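Local coordinates for SusD homolog (Bacteroides thetaiotaomicron VPI-5482, PDB 3FDH), which probably binds sugars at the bacterial cell surface for uptake across the outer membrane, as a member of the SusD/RagB family, at residues M111-D125 with W194-R208. Numbering follows the deposited sequence.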
loop_
_atom_site.group_PDB
_atom_site.type_symbol
_atom_site.label_atom_id
_atom_site.label_comp_id
_atom_site.label_asym_id
_atom_site.label_seq_id
_atom_site.Cartn_x
_atom_site.Cartn_y
_atom_site.Cartn_z
HETATM N N MSE A 111 -17.977 -1.575 -10.320
HETATM C CA MSE A 111 -16.886 -0.732 -9.816
HETATM C C MSE A 111 -16.988 -0.644 -8.286
HETATM O O MSE A 111 -15.975 -0.693 -7.559
HETATM C CB MSE A 111 -16.940 0.669 -10.428
HETATM C CG MSE A 111 -16.815 0.686 -11.936
HETATM SE SE MSE A 111 -17.117 2.437 -12.689
HETATM C CE MSE A 111 -16.872 2.012 -14.554
ATOM N N ALA A 112 -18.212 -0.464 -7.821
ATOM C CA ALA A 112 -18.516 -0.370 -6.386
ATOM C C ALA A 112 -18.181 -1.671 -5.671
ATOM O O ALA A 112 -17.733 -1.659 -4.527
ATOM C CB ALA A 112 -19.989 0.011 -6.148
ATOM N N GLU A 113 -18.365 -2.784 -6.369
ATOM C CA GLU A 113 -18.095 -4.116 -5.796
ATOM C C GLU A 113 -16.596 -4.281 -5.602
ATOM O O GLU A 113 -16.130 -4.808 -4.589
ATOM C CB GLU A 113 -18.690 -5.232 -6.668
ATOM C CG GLU A 113 -20.196 -5.354 -6.435
ATOM C CD GLU A 113 -20.972 -6.127 -7.501
ATOM O OE1 GLU A 113 -20.489 -6.242 -8.640
ATOM O OE2 GLU A 113 -22.110 -6.572 -7.197
ATOM N N VAL A 114 -15.849 -3.746 -6.546
ATOM C CA VAL A 114 -14.390 -3.749 -6.452
ATOM C C VAL A 114 -13.944 -2.862 -5.260
ATOM O O VAL A 114 -13.053 -3.206 -4.483
ATOM C CB VAL A 114 -13.722 -3.280 -7.777
ATOM C CG1 VAL A 114 -12.169 -3.057 -7.580
ATOM C CG2 VAL A 114 -14.000 -4.286 -8.902
HETATM N N MSE A 115 -14.592 -1.721 -5.089
HETATM C CA MSE A 115 -14.183 -0.848 -3.983
HETATM C C MSE A 115 -14.586 -1.465 -2.669
HETATM O O MSE A 115 -13.932 -1.248 -1.650
HETATM C CB MSE A 115 -14.780 0.555 -4.080
HETATM C CG MSE A 115 -14.324 1.373 -5.268
HETATM SE SE MSE A 115 -12.547 1.982 -4.912
HETATM C CE MSE A 115 -11.486 0.734 -5.870
ATOM N N ALA A 116 -15.660 -2.242 -2.696
ATOM C CA ALA A 116 -16.155 -2.883 -1.452
ATOM C C ALA A 116 -15.107 -3.927 -1.037
ATOM O O ALA A 116 -14.744 -4.053 0.125
ATOM C CB ALA A 116 -17.512 -3.526 -1.655
ATOM N N ALA A 117 -14.639 -4.666 -2.032
ATOM C CA ALA A 117 -13.658 -5.717 -1.819
ATOM C C ALA A 117 -12.398 -5.107 -1.257
ATOM O O ALA A 117 -11.789 -5.623 -0.323
ATOM C CB ALA A 117 -13.347 -6.460 -3.136
ATOM N N TYR A 118 -12.029 -3.983 -1.838
ATOM C CA TYR A 118 -10.772 -3.323 -1.489
ATOM C C TYR A 118 -10.777 -2.880 -0.051
ATOM O O TYR A 118 -9.803 -3.056 0.676
ATOM C CB TYR A 118 -10.487 -2.139 -2.430
ATOM C CG TYR A 118 -9.046 -1.709 -2.440
ATOM C CD1 TYR A 118 -8.527 -0.926 -1.418
ATOM C CD2 TYR A 118 -8.211 -2.064 -3.474
ATOM C CE1 TYR A 118 -7.193 -0.517 -1.416
ATOM C CE2 TYR A 118 -6.892 -1.658 -3.486
ATOM C CZ TYR A 118 -6.388 -0.872 -2.458
ATOM O OH TYR A 118 -5.060 -0.474 -2.482
ATOM N N ASN A 119 -11.907 -2.325 0.357
ATOM C CA ASN A 119 -12.042 -1.812 1.724
ATOM C C ASN A 119 -12.194 -2.923 2.742
ATOM O O ASN A 119 -11.686 -2.829 3.866
ATOM C CB ASN A 119 -13.154 -0.780 1.811
ATOM C CG ASN A 119 -12.732 0.542 1.198
ATOM O OD1 ASN A 119 -11.905 1.265 1.761
ATOM N ND2 ASN A 119 -13.260 0.841 0.024
ATOM N N CYS A 120 -12.837 -4.005 2.328
ATOM C CA CYS A 120 -12.952 -5.157 3.226
ATOM C C CYS A 120 -11.588 -5.718 3.502
ATOM O O CYS A 120 -11.282 -6.169 4.608
ATOM C CB CYS A 120 -13.826 -6.262 2.635
ATOM S SG CYS A 120 -15.618 -5.881 2.689
ATOM N N ALA A 121 -10.762 -5.684 2.483
ATOM C CA ALA A 121 -9.391 -6.218 2.591
ATOM C C ALA A 121 -8.570 -5.375 3.547
ATOM O O ALA A 121 -7.778 -5.890 4.344
ATOM C CB ALA A 121 -8.730 -6.253 1.226
ATOM N N LEU A 122 -8.743 -4.065 3.467
ATOM C CA LEU A 122 -7.983 -3.165 4.386
ATOM C C LEU A 122 -8.392 -3.495 5.808
ATOM O O LEU A 122 -7.596 -3.566 6.736
ATOM C CB LEU A 122 -8.214 -1.675 4.043
ATOM C CG LEU A 122 -7.562 -1.154 2.758
ATOM C CD1 LEU A 122 -8.119 0.228 2.379
ATOM C CD2 LEU A 122 -6.035 -1.124 2.878
ATOM N N ILE A 123 -9.667 -3.766 5.971
ATOM C CA ILE A 123 -10.161 -4.095 7.301
ATOM C C ILE A 123 -9.501 -5.384 7.779
ATOM O O ILE A 123 -8.949 -5.496 8.892
ATOM C CB ILE A 123 -11.705 -4.296 7.329
ATOM C CG1 ILE A 123 -12.444 -2.960 7.181
ATOM C CG2 ILE A 123 -12.140 -4.900 8.647
ATOM C CD1 ILE A 123 -13.959 -3.108 7.064
ATOM N N ALA A 124 -9.627 -6.382 6.930
ATOM C CA ALA A 124 -9.157 -7.718 7.277
ATOM C C ALA A 124 -7.661 -7.731 7.462
ATOM O O ALA A 124 -7.150 -8.312 8.387
ATOM C CB ALA A 124 -9.612 -8.768 6.226
ATOM N N ASP A 125 -6.949 -7.068 6.577
ATOM C CA ASP A 125 -5.467 -7.098 6.618
ATOM C C ASP A 125 -4.870 -6.400 7.828
ATOM O O ASP A 125 -3.881 -6.878 8.457
ATOM C CB ASP A 125 -4.882 -6.513 5.352
ATOM C CG ASP A 125 -5.099 -7.400 4.194
ATOM O OD1 ASP A 125 -5.392 -8.608 4.388
ATOM O OD2 ASP A 125 -5.014 -6.868 3.072
ATOM N N TRP A 194 -11.191 -1.763 -15.320
ATOM C CA TRP A 194 -11.660 -2.190 -14.002
ATOM C C TRP A 194 -11.570 -3.704 -13.884
ATOM O O TRP A 194 -11.233 -4.252 -12.838
ATOM C CB TRP A 194 -13.089 -1.738 -13.690
ATOM C CG TRP A 194 -13.180 -0.331 -13.172
ATOM C CD1 TRP A 194 -13.305 0.812 -13.913
ATOM C CD2 TRP A 194 -13.159 0.081 -11.807
ATOM N NE1 TRP A 194 -13.362 1.917 -13.084
ATOM C CE2 TRP A 194 -13.294 1.488 -11.789
ATOM C CE3 TRP A 194 -13.097 -0.606 -10.589
ATOM C CZ2 TRP A 194 -13.335 2.211 -10.629
ATOM C CZ3 TRP A 194 -13.129 0.125 -9.426
ATOM C CH2 TRP A 194 -13.244 1.519 -9.450
ATOM N N LEU A 195 -11.858 -4.374 -14.982
ATOM C CA LEU A 195 -11.875 -5.835 -14.998
ATOM C C LEU A 195 -10.441 -6.312 -14.736
ATOM O O LEU A 195 -10.188 -7.232 -13.956
ATOM C CB LEU A 195 -12.448 -6.344 -16.338
ATOM C CG LEU A 195 -12.811 -7.819 -16.453
ATOM C CD1 LEU A 195 -13.912 -8.189 -15.468
ATOM C CD2 LEU A 195 -13.287 -8.037 -17.880
ATOM N N LYS A 196 -9.493 -5.635 -15.369
ATOM C CA LYS A 196 -8.057 -5.958 -15.152
ATOM C C LYS A 196 -7.652 -5.743 -13.699
ATOM O O LYS A 196 -6.893 -6.519 -13.114
ATOM C CB LYS A 196 -7.159 -5.135 -16.058
ATOM C CG LYS A 196 -7.203 -5.548 -17.475
ATOM C CD LYS A 196 -6.278 -4.705 -18.302
ATOM C CE LYS A 196 -6.220 -5.191 -19.714
ATOM N NZ LYS A 196 -5.513 -4.187 -20.560
ATOM N N PHE A 197 -8.163 -4.656 -13.143
ATOM C CA PHE A 197 -7.928 -4.276 -11.742
ATOM C C PHE A 197 -8.520 -5.374 -10.845
ATOM O O PHE A 197 -7.873 -5.864 -9.909
ATOM C CB PHE A 197 -8.525 -2.873 -11.470
ATOM C CG PHE A 197 -8.391 -2.365 -10.052
ATOM C CD1 PHE A 197 -7.325 -2.740 -9.221
ATOM C CD2 PHE A 197 -9.297 -1.415 -9.581
ATOM C CE1 PHE A 197 -7.226 -2.240 -7.898
ATOM C CE2 PHE A 197 -9.191 -0.898 -8.289
ATOM C CZ PHE A 197 -8.131 -1.287 -7.473
ATOM N N ALA A 198 -9.732 -5.817 -11.156
ATOM C CA ALA A 198 -10.365 -6.887 -10.325
ATOM C C ALA A 198 -9.500 -8.167 -10.311
ATOM O O ALA A 198 -9.313 -8.802 -9.288
ATOM C CB ALA A 198 -11.781 -7.213 -10.824
ATOM N N TYR A 199 -8.968 -8.537 -11.463
ATOM C CA TYR A 199 -8.107 -9.735 -11.562
ATOM C C TYR A 199 -6.804 -9.527 -10.852
ATOM O O TYR A 199 -6.221 -10.452 -10.307
ATOM C CB TYR A 199 -7.833 -10.157 -13.017
ATOM C CG TYR A 199 -8.949 -11.002 -13.555
ATOM C CD1 TYR A 199 -9.164 -12.295 -13.073
ATOM C CD2 TYR A 199 -9.802 -10.514 -14.525
ATOM C CE1 TYR A 199 -10.195 -13.062 -13.533
ATOM C CE2 TYR A 199 -10.842 -11.297 -15.020
ATOM C CZ TYR A 199 -11.030 -12.558 -14.516
ATOM O OH TYR A 199 -12.064 -13.317 -15.009
ATOM N N GLY A 200 -6.350 -8.286 -10.863
ATOM C CA GLY A 200 -5.088 -7.928 -10.204
ATOM C C GLY A 200 -5.272 -8.122 -8.750
ATOM O O GLY A 200 -4.379 -8.679 -8.054
ATOM N N LEU A 201 -6.477 -7.762 -8.277
ATOM C CA LEU A 201 -6.776 -7.892 -6.821
ATOM C C LEU A 201 -6.933 -9.371 -6.431
ATOM O O LEU A 201 -6.530 -9.812 -5.349
ATOM C CB LEU A 201 -8.001 -7.061 -6.420
ATOM C CG LEU A 201 -7.848 -5.536 -6.428
ATOM C CD1 LEU A 201 -9.204 -4.876 -6.139
ATOM C CD2 LEU A 201 -6.793 -5.093 -5.429
ATOM N N LYS A 202 -7.502 -10.153 -7.340
ATOM C CA LYS A 202 -7.588 -11.580 -7.112
ATOM C C LYS A 202 -6.195 -12.170 -6.967
ATOM O O LYS A 202 -5.966 -13.074 -6.189
ATOM C CB LYS A 202 -8.383 -12.320 -8.205
ATOM C CG LYS A 202 -9.907 -12.091 -8.046
ATOM C CD LYS A 202 -10.793 -13.009 -8.862
ATOM C CE LYS A 202 -10.883 -14.356 -8.233
ATOM N NZ LYS A 202 -11.897 -15.210 -8.871
ATOM N N ALA A 203 -5.245 -11.642 -7.695
ATOM C CA ALA A 203 -3.873 -12.137 -7.584
ATOM C C ALA A 203 -3.324 -11.738 -6.225
ATOM O O ALA A 203 -2.776 -12.559 -5.477
ATOM C CB ALA A 203 -3.010 -11.607 -8.701
ATOM N N ARG A 204 -3.482 -10.459 -5.884
ATOM C CA ARG A 204 -2.952 -9.951 -4.604
ATOM C C ARG A 204 -3.487 -10.750 -3.445
ATOM O O ARG A 204 -2.765 -11.148 -2.523
ATOM C CB ARG A 204 -3.336 -8.475 -4.403
ATOM C CG ARG A 204 -3.077 -7.941 -2.989
ATOM C CD ARG A 204 -3.620 -6.503 -2.817
ATOM N NE ARG A 204 -2.772 -5.442 -3.395
ATOM C CZ ARG A 204 -3.031 -4.148 -3.232
ATOM N NH1 ARG A 204 -4.106 -3.761 -2.558
ATOM N NH2 ARG A 204 -2.214 -3.240 -3.698
ATOM N N TYR A 205 -4.773 -11.018 -3.501
ATOM C CA TYR A 205 -5.478 -11.653 -2.364
ATOM C C TYR A 205 -5.279 -13.161 -2.310
ATOM O O TYR A 205 -5.319 -13.758 -1.245
ATOM C CB TYR A 205 -6.968 -11.310 -2.335
ATOM C CG TYR A 205 -7.255 -9.815 -2.277
ATOM C CD1 TYR A 205 -6.511 -8.957 -1.466
ATOM C CD2 TYR A 205 -8.317 -9.276 -2.986
ATOM C CE1 TYR A 205 -6.798 -7.595 -1.427
ATOM C CE2 TYR A 205 -8.627 -7.922 -2.933
ATOM C CZ TYR A 205 -7.865 -7.083 -2.177
ATOM O OH TYR A 205 -8.194 -5.743 -2.171
ATOM N N THR A 206 -5.041 -13.757 -3.476
ATOM C CA THR A 206 -4.729 -15.180 -3.530
ATOM C C THR A 206 -3.373 -15.412 -2.861
ATOM O O THR A 206 -3.205 -16.303 -2.002
ATOM C CB THR A 206 -4.777 -15.736 -4.968
ATOM O OG1 THR A 206 -6.118 -15.582 -5.473
ATOM C CG2 THR A 206 -4.361 -17.232 -4.996
HETATM N N MSE A 207 -2.405 -14.591 -3.233
HETATM C CA MSE A 207 -1.070 -14.731 -2.640
HETATM C C MSE A 207 -1.133 -14.390 -1.158
HETATM O O MSE A 207 -0.430 -14.975 -0.327
HETATM C CB MSE A 207 -0.045 -13.856 -3.358
HETATM C CG MSE A 207 1.359 -14.116 -2.850
HETATM SE SE MSE A 207 2.035 -15.802 -3.394
HETATM C CE MSE A 207 2.375 -15.103 -5.098
ATOM N N ARG A 208 -2.018 -13.462 -0.804
ATOM C CA ARG A 208 -2.123 -13.048 0.617
ATOM C C ARG A 208 -2.385 -14.206 1.555
ATOM O O ARG A 208 -1.855 -14.270 2.678
ATOM C CB ARG A 208 -3.245 -12.033 0.800
ATOM C CG ARG A 208 -3.367 -11.575 2.254
ATOM C CD ARG A 208 -2.475 -10.371 2.533
ATOM N NE ARG A 208 -3.150 -9.166 2.046
ATOM C CZ ARG A 208 -2.726 -8.365 1.076
ATOM N NH1 ARG A 208 -1.558 -8.541 0.498
ATOM N NH2 ARG A 208 -3.448 -7.313 0.744
#
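Selenomethionine Met111 lies across one face of the Trp194 indole where helices 106-127 and 191-208 run side by side, their segment axes at 24°. Its CB sits over the six-membered ring, CG stands 3.6 Å from the centroid of the five-membered ring in a CH-pi contact, and SE makes a Met-aromatic contact with the same face. Extended beyond CG (chi2 172°, chi3 -180°), the chain runs along the indole until CE passes its rim, 3.8 Å from Trp194 NE1, which is hydrogen-bonded to Asp184. Without the indole, as with an alanine here, Met111 would probably lose its aromatic partner and a gap would open beside Val114. That valine is a knob among Trp194, Phe197, Ala198 and Leu201, its CG1 at the indole edge. Tyr118 is the next knob; its OH, hydrogen-bonded to Leu332 O, takes a weak bond from Arg204 NH1 (3.4 Å), while Arg204 forms a salt bridge with Glu337. Farther along, Arg208 NH2 forms a salt bridge with Asp125 OD2 (2.8 Å), from above the carboxylate plane, and its NH1 another with Glu433. Tyr158 and Trp494 hydrogen-bond to Asp125 OD1. The contact thus grades from apolar and aromatic to ionic, its buried charges probably balanced by partners on helices 154-171 and 431-443.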